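Local coordinates for protein clan CA, family C40, NlpC/P60 superfamily cysteine peptidase (Trichomonas vaginalis, PDB 6BIM) that probably acts as a cysteine peptidase of the NlpC/P60 superfamily, in a chain that also carries a bacterial SH3-type domain, at residues D119-G124 with I137-L142; I83-Q88 with V115-F120. All coordinates share one frame; numbering follows the deposited sequence.

Contact 1 of 2, residues D119-G124 with I137-L142; sequences DFNCDG and ILEDAL
E139 lays its side chain along G124, and its backbone N donates to G124 O at 2.9 Å. That bond, 157° at the hydrogen, ties the 3-10 segment 139-141 after strand 133-138 to the turn between strands 114-122 and 125-130, within the region assigned by sequence to the bacterial SH3 family. The same carbonyl oxygen is flanked by aliphatic carbon, since E139 CB and CG both approach G124 O to 3.4 Å. A first torsion displaced to -92°, followed by an extended chain (chi2 173°), brings CB, CG and the carboxylate alongside G124 and on toward N121. The polar ends do not meet directly: N121 OD1 and E139 OE2 stay 4.2 Å apart. Two waters fill the gap. One accepts from N121 N at 2.8 Å and donates to E139 OE2 at 2.7 Å. The other accepts from G124 N and donates to N121 OD1; its link to E139 OE2, at 2.4 Å, is doubtfully short. The amide's other end is engaged as well, N121 ND2 being hydrogen-bonded to D194. On the far side of its oxygen, L138 CD2 is 4.0 Å from G124 O. Apart from the one backbone bond, the polar chemistry is therefore water-mediated: OE2 takes one well-formed water bond, and its negative charge probably orients that water to accept from N121 N.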
loop_
_atom_site.group_PDB
_atom_site.type_symbol
_atom_site.label_atom_id
_atom_site.label_comp_id
_atom_site.label_asym_id
_atom_site.label_seq_id
_atom_site.Cartn_x
_atom_site.Cartn_y
_atom_site.Cartn_z
ATOM N N ASP A 119 9.013 -9.007 -8.044
ATOM C CA ASP A 119 7.659 -8.538 -7.787
ATOM C C ASP A 119 7.186 -9.200 -6.501
ATOM O O ASP A 119 7.727 -10.226 -6.075
ATOM C CB ASP A 119 6.721 -8.853 -8.967
ATOM C CG ASP A 119 5.387 -8.121 -8.891
ATOM O OD1 ASP A 119 5.265 -7.126 -8.140
ATOM O OD2 ASP A 119 4.458 -8.530 -9.616
ATOM N N PHE A 120 6.178 -8.592 -5.877
ATOM C CA PHE A 120 5.709 -9.010 -4.561
ATOM C C PHE A 120 4.185 -9.036 -4.536
ATOM O O PHE A 120 3.515 -8.443 -5.384
ATOM C CB PHE A 120 6.223 -8.067 -3.468
ATOM C CG PHE A 120 5.619 -6.697 -3.538
ATOM C CD1 PHE A 120 6.069 -5.779 -4.467
ATOM C CD2 PHE A 120 4.590 -6.336 -2.689
ATOM C CE1 PHE A 120 5.510 -4.526 -4.550
ATOM C CE2 PHE A 120 4.022 -5.085 -2.763
ATOM C CZ PHE A 120 4.477 -4.174 -3.695
ATOM N N ASN A 121 3.644 -9.724 -3.528
ATOM C CA ASN A 121 2.199 -9.808 -3.315
ATOM C C ASN A 121 1.490 -10.362 -4.549
ATOM O O ASN A 121 0.378 -9.944 -4.887
ATOM C CB ASN A 121 1.627 -8.443 -2.924
ATOM C CG ASN A 121 0.235 -8.535 -2.336
ATOM O OD1 ASN A 121 -0.173 -9.573 -1.813
ATOM N ND2 ASN A 121 -0.501 -7.434 -2.408
ATOM N N CYS A 122 2.125 -11.333 -5.215
ATOM C CA CYS A 122 1.567 -11.943 -6.423
ATOM C C CYS A 122 0.659 -13.114 -6.040
ATOM O O CYS A 122 0.959 -14.280 -6.277
ATOM C CB CYS A 122 2.681 -12.402 -7.358
ATOM S SG CYS A 122 4.084 -11.277 -7.524
ATOM N N ASP A 123 -0.477 -12.772 -5.433
ATOM C CA ASP A 123 -1.505 -13.755 -5.081
ATOM C C ASP A 123 -0.911 -14.932 -4.312
ATOM O O ASP A 123 -1.208 -16.098 -4.587
ATOM C CB ASP A 123 -2.248 -14.236 -6.331
ATOM C CG ASP A 123 -2.926 -13.100 -7.080
ATOM O OD1 ASP A 123 -3.312 -12.111 -6.426
ATOM O OD2 ASP A 123 -3.068 -13.190 -8.315
ATOM N N GLY A 124 -0.057 -14.624 -3.339
ATOM C CA GLY A 124 0.557 -15.631 -2.502
ATOM C C GLY A 124 1.965 -16.006 -2.901
ATOM O O GLY A 124 2.553 -16.894 -2.268
ATOM N N ILE A 137 7.397 -18.029 -6.769
ATOM C CA ILE A 137 7.709 -18.894 -5.639
ATOM C C ILE A 137 6.787 -18.526 -4.483
ATOM O O ILE A 137 6.504 -17.345 -4.255
ATOM C CB ILE A 137 9.196 -18.770 -5.238
ATOM C CG1 ILE A 137 9.576 -19.861 -4.233
ATOM C CG2 ILE A 137 9.506 -17.381 -4.692
ATOM C CD1 ILE A 137 11.072 -19.971 -3.993
ATOM N N LEU A 138 6.300 -19.540 -3.770
ATOM C CA LEU A 138 5.391 -19.296 -2.655
ATOM C C LEU A 138 6.008 -18.331 -1.648
ATOM O O LEU A 138 7.190 -18.424 -1.309
ATOM C CB LEU A 138 5.031 -20.614 -1.968
ATOM C CG LEU A 138 4.048 -21.517 -2.713
ATOM C CD1 LEU A 138 4.009 -22.892 -2.066
ATOM C CD2 LEU A 138 2.655 -20.894 -2.747
ATOM N N GLU A 139 5.178 -17.405 -1.157
ATOM C CA GLU A 139 5.641 -16.337 -0.274
ATOM C C GLU A 139 6.463 -16.864 0.897
ATOM O O GLU A 139 7.527 -16.322 1.218
ATOM C CB GLU A 139 4.439 -15.559 0.262
ATOM C CG GLU A 139 4.045 -14.369 -0.563
ATOM C CD GLU A 139 2.746 -13.744 -0.087
ATOM O OE1 GLU A 139 2.062 -14.349 0.774
ATOM O OE2 GLU A 139 2.412 -12.646 -0.572
ATOM N N ASP A 140 5.964 -17.898 1.574
ATOM C CA ASP A 140 6.591 -18.343 2.812
ATOM C C ASP A 140 7.904 -19.077 2.583
ATOM O O ASP A 140 8.611 -19.356 3.557
ATOM C CB ASP A 140 5.624 -19.235 3.591
ATOM C CG ASP A 140 4.438 -18.465 4.138
ATOM O OD1 ASP A 140 4.629 -17.306 4.566
ATOM O OD2 ASP A 140 3.315 -19.013 4.136
ATOM N N ALA A 141 8.251 -19.387 1.335
ATOM C CA ALA A 141 9.531 -20.020 1.049
ATOM C C ALA A 141 10.695 -19.045 1.119
ATOM O O ALA A 141 11.848 -19.488 1.124
ATOM C CB ALA A 141 9.500 -20.673 -0.336
ATOM N N LEU A 142 10.431 -17.743 1.174
ATOM C CA LEU A 142 11.481 -16.738 1.185
ATOM C C LEU A 142 11.588 -16.081 2.553
ATOM O O LEU A 142 10.611 -15.992 3.300
ATOM C CB LEU A 142 11.234 -15.657 0.128
ATOM C CG LEU A 142 11.208 -16.075 -1.344
ATOM C CD1 LEU A 142 11.299 -14.828 -2.199
ATOM C CD2 LEU A 142 12.331 -17.046 -1.699
HETATM O O HOH W 1 4.651 -11.714 -1.847
HETATM O O HOH W 2 0.348 -12.265 -1.751
#

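Contact 2 of 2, residues I83-Q88 with V115-F120; sequences ITIPTQ and VTILDF
I85 and I117 form an antiparallel hydrogen-bonded pair in which each backbone N serves the other residue's carbonyl. I85 N reaches I117 O at 3.1 Å, in the carbonyl plane and on a lone pair, whereas I117 N lies 2.8 Å from I85 O but 39° out of that carbonyl's plane. Two residues along, T87 and V115 repeat the pattern: T87 N to V115 O and V115 N to T87 O are both 3.0 Å, the latter nearly straight at 177°. Between these pairs P86 has no N-H to give, and it faces T116 in a non-hydrogen-bonded pair, where the backbone N of T116 is not asked for a bond by this strand; T116 instead bonds through its backbone to N129. Supplementary CA-H...O contacts run from T84 CA to I117 O and from P86 CA to V115 O. Beyond I85 the direct ladder gives way to a water that donates to I83 O at 2.6 Å and to L118 O at 2.7 Å. The side chains add apolar contacts: T87 CG2 lies 3.7 Å from V115 CG2 and equally near I117 CD1. A chi1 of -175° sets T87 OG1 trans to its backbone N, and that hydroxyl is hydrogen-bonded to Y144 N. Opposite R127 of strand 125-130, L118 and D119 share one position, a classic beta bulge. In the sheet, strand 114-122 lies between strands 80-88 and 125-130, while strand 19-23 borders 80-88 on its other edge and I20 touches I83, I117 and F120.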
loop_
_atom_site.group_PDB
_atom_site.type_symbol
_atom_site.label_atom_id
_atom_site.label_comp_id
_atom_site.label_asym_id
_atom_site.label_seq_id
_atom_site.Cartn_x
_atom_site.Cartn_y
_atom_site.Cartn_z
ATOM N N ILE A 83 13.079 -1.428 -8.730
ATOM C CA ILE A 83 13.641 -1.977 -7.503
ATOM C C ILE A 83 13.687 -3.489 -7.634
ATOM O O ILE A 83 12.681 -4.107 -7.997
ATOM C CB ILE A 83 12.793 -1.592 -6.273
ATOM C CG1 ILE A 83 12.815 -0.078 -6.040
ATOM C CG2 ILE A 83 13.252 -2.364 -5.034
ATOM C CD1 ILE A 83 14.160 0.477 -5.601
ATOM N N THR A 84 14.839 -4.085 -7.324
ATOM C CA THR A 84 14.926 -5.518 -7.077
ATOM C C THR A 84 15.507 -5.749 -5.687
ATOM O O THR A 84 16.281 -4.932 -5.177
ATOM C CB THR A 84 15.770 -6.246 -8.142
ATOM O OG1 THR A 84 17.137 -5.826 -8.069
ATOM C CG2 THR A 84 15.228 -5.968 -9.537
ATOM N N ILE A 85 15.116 -6.862 -5.071
ATOM C CA ILE A 85 15.371 -7.090 -3.650
ATOM C C ILE A 85 16.050 -8.440 -3.433
ATOM O O ILE A 85 15.402 -9.487 -3.570
ATOM C CB ILE A 85 14.064 -7.002 -2.842
ATOM C CG1 ILE A 85 13.382 -5.657 -3.088
ATOM C CG2 ILE A 85 14.341 -7.205 -1.356
ATOM C CD1 ILE A 85 11.993 -5.531 -2.477
ATOM N N PRO A 86 17.332 -8.471 -3.070
ATOM C CA PRO A 86 17.976 -9.755 -2.766
ATOM C C PRO A 86 17.455 -10.357 -1.470
ATOM O O PRO A 86 17.196 -9.647 -0.495
ATOM C CB PRO A 86 19.462 -9.393 -2.644
ATOM C CG PRO A 86 19.602 -8.025 -3.222
ATOM C CD PRO A 86 18.285 -7.350 -3.036
ATOM N N THR A 87 17.300 -11.677 -1.468
ATOM C CA THR A 87 16.943 -12.418 -0.263
ATOM C C THR A 87 17.405 -13.862 -0.449
ATOM O O THR A 87 18.164 -14.169 -1.373
ATOM C CB THR A 87 15.438 -12.306 0.021
ATOM O OG1 THR A 87 15.126 -12.950 1.263
ATOM C CG2 THR A 87 14.622 -12.937 -1.096
ATOM N N GLN A 88 16.962 -14.747 0.444
ATOM C CA GLN A 88 17.252 -16.168 0.328
ATOM C C GLN A 88 16.002 -16.969 0.657
ATOM O O GLN A 88 15.112 -16.507 1.374
ATOM C CB GLN A 88 18.395 -16.616 1.253
ATOM C CG GLN A 88 19.069 -15.503 2.042
ATOM C CD GLN A 88 20.172 -16.022 2.956
ATOM O OE1 GLN A 88 21.251 -15.435 3.038
ATOM N NE2 GLN A 88 19.903 -17.127 3.648
ATOM N N VAL A 115 18.356 -15.541 -4.032
ATOM C CA VAL A 115 17.419 -15.177 -5.091
ATOM C C VAL A 115 17.215 -13.667 -5.074
ATOM O O VAL A 115 17.565 -12.975 -4.115
ATOM C CB VAL A 115 16.061 -15.901 -4.950
ATOM C CG1 VAL A 115 16.265 -17.407 -4.869
ATOM C CG2 VAL A 115 15.292 -15.396 -3.730
ATOM N N THR A 116 16.625 -13.159 -6.156
ATOM C CA THR A 116 16.312 -11.743 -6.291
ATOM C C THR A 116 14.815 -11.583 -6.513
ATOM O O THR A 116 14.266 -12.128 -7.477
ATOM C CB THR A 116 17.084 -11.112 -7.450
ATOM O OG1 THR A 116 18.488 -11.333 -7.264
ATOM C CG2 THR A 116 16.813 -9.614 -7.519
ATOM N N ILE A 117 14.162 -10.834 -5.622
ATOM C CA ILE A 117 12.741 -10.537 -5.763
ATOM C C ILE A 117 12.543 -9.488 -6.848
ATOM O O ILE A 117 13.149 -8.408 -6.816
ATOM C CB ILE A 117 12.155 -10.066 -4.424
ATOM C CG1 ILE A 117 11.992 -11.247 -3.463
ATOM C CG2 ILE A 117 10.812 -9.360 -4.630
ATOM C CD1 ILE A 117 11.756 -10.827 -2.022
ATOM N N LEU A 118 11.666 -9.799 -7.807
ATOM C CA LEU A 118 11.309 -8.885 -8.882
ATOM C C LEU A 118 9.906 -8.312 -8.744
ATOM O O LEU A 118 9.635 -7.244 -9.306
ATOM C CB LEU A 118 11.414 -9.599 -10.239
ATOM C CG LEU A 118 12.755 -10.267 -10.547
ATOM C CD1 LEU A 118 12.688 -10.989 -11.886
ATOM C CD2 LEU A 118 13.884 -9.257 -10.544
ATOM N N ASP A 119 9.013 -9.007 -8.044
ATOM C CA ASP A 119 7.659 -8.538 -7.787
ATOM C C ASP A 119 7.186 -9.200 -6.501
ATOM O O ASP A 119 7.727 -10.226 -6.075
ATOM C CB ASP A 119 6.721 -8.853 -8.967
ATOM C CG ASP A 119 5.387 -8.121 -8.891
ATOM O OD1 ASP A 119 5.265 -7.126 -8.140
ATOM O OD2 ASP A 119 4.458 -8.530 -9.616
ATOM N N PHE A 120 6.178 -8.592 -5.877
ATOM C CA PHE A 120 5.709 -9.010 -4.561
ATOM C C PHE A 120 4.185 -9.036 -4.536
ATOM O O PHE A 120 3.515 -8.443 -5.384
ATOM C CB PHE A 120 6.223 -8.067 -3.468
ATOM C CG PHE A 120 5.619 -6.697 -3.538
ATOM C CD1 PHE A 120 6.069 -5.779 -4.467
ATOM C CD2 PHE A 120 4.590 -6.336 -2.689
ATOM C CE1 PHE A 120 5.510 -4.526 -4.550
ATOM C CE2 PHE A 120 4.022 -5.085 -2.763
ATOM C CZ PHE A 120 4.477 -4.174 -3.695
HETATM O O HOH W 3 11.505 -5.345 -9.928
#

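How the contacts relate
Strand 114-122 serves both contacts, whose centres are about 10 Å apart. Contact 2 pairs its earlier part with strand 80-88, whereas contact 1 is carried by N121 and by G124 in the loop that follows; D119 and F120 fall in both contacts' ranges but carry neither. The two also touch directly through L142: its CD1 is 3.9 Å from I117 CG1 and 4.0 Å from T87 CG2, and its CD2 is 4.0 Å from V115 CG2, so it packs against both paired strands. The bonding differs, a four-bond ladder in contact 2 against one backbone bond plus waters in contact 1. Contact 1 and segment 115-120 belong to the SH3-type family region, separate in sequence from the NlpC/P60 region.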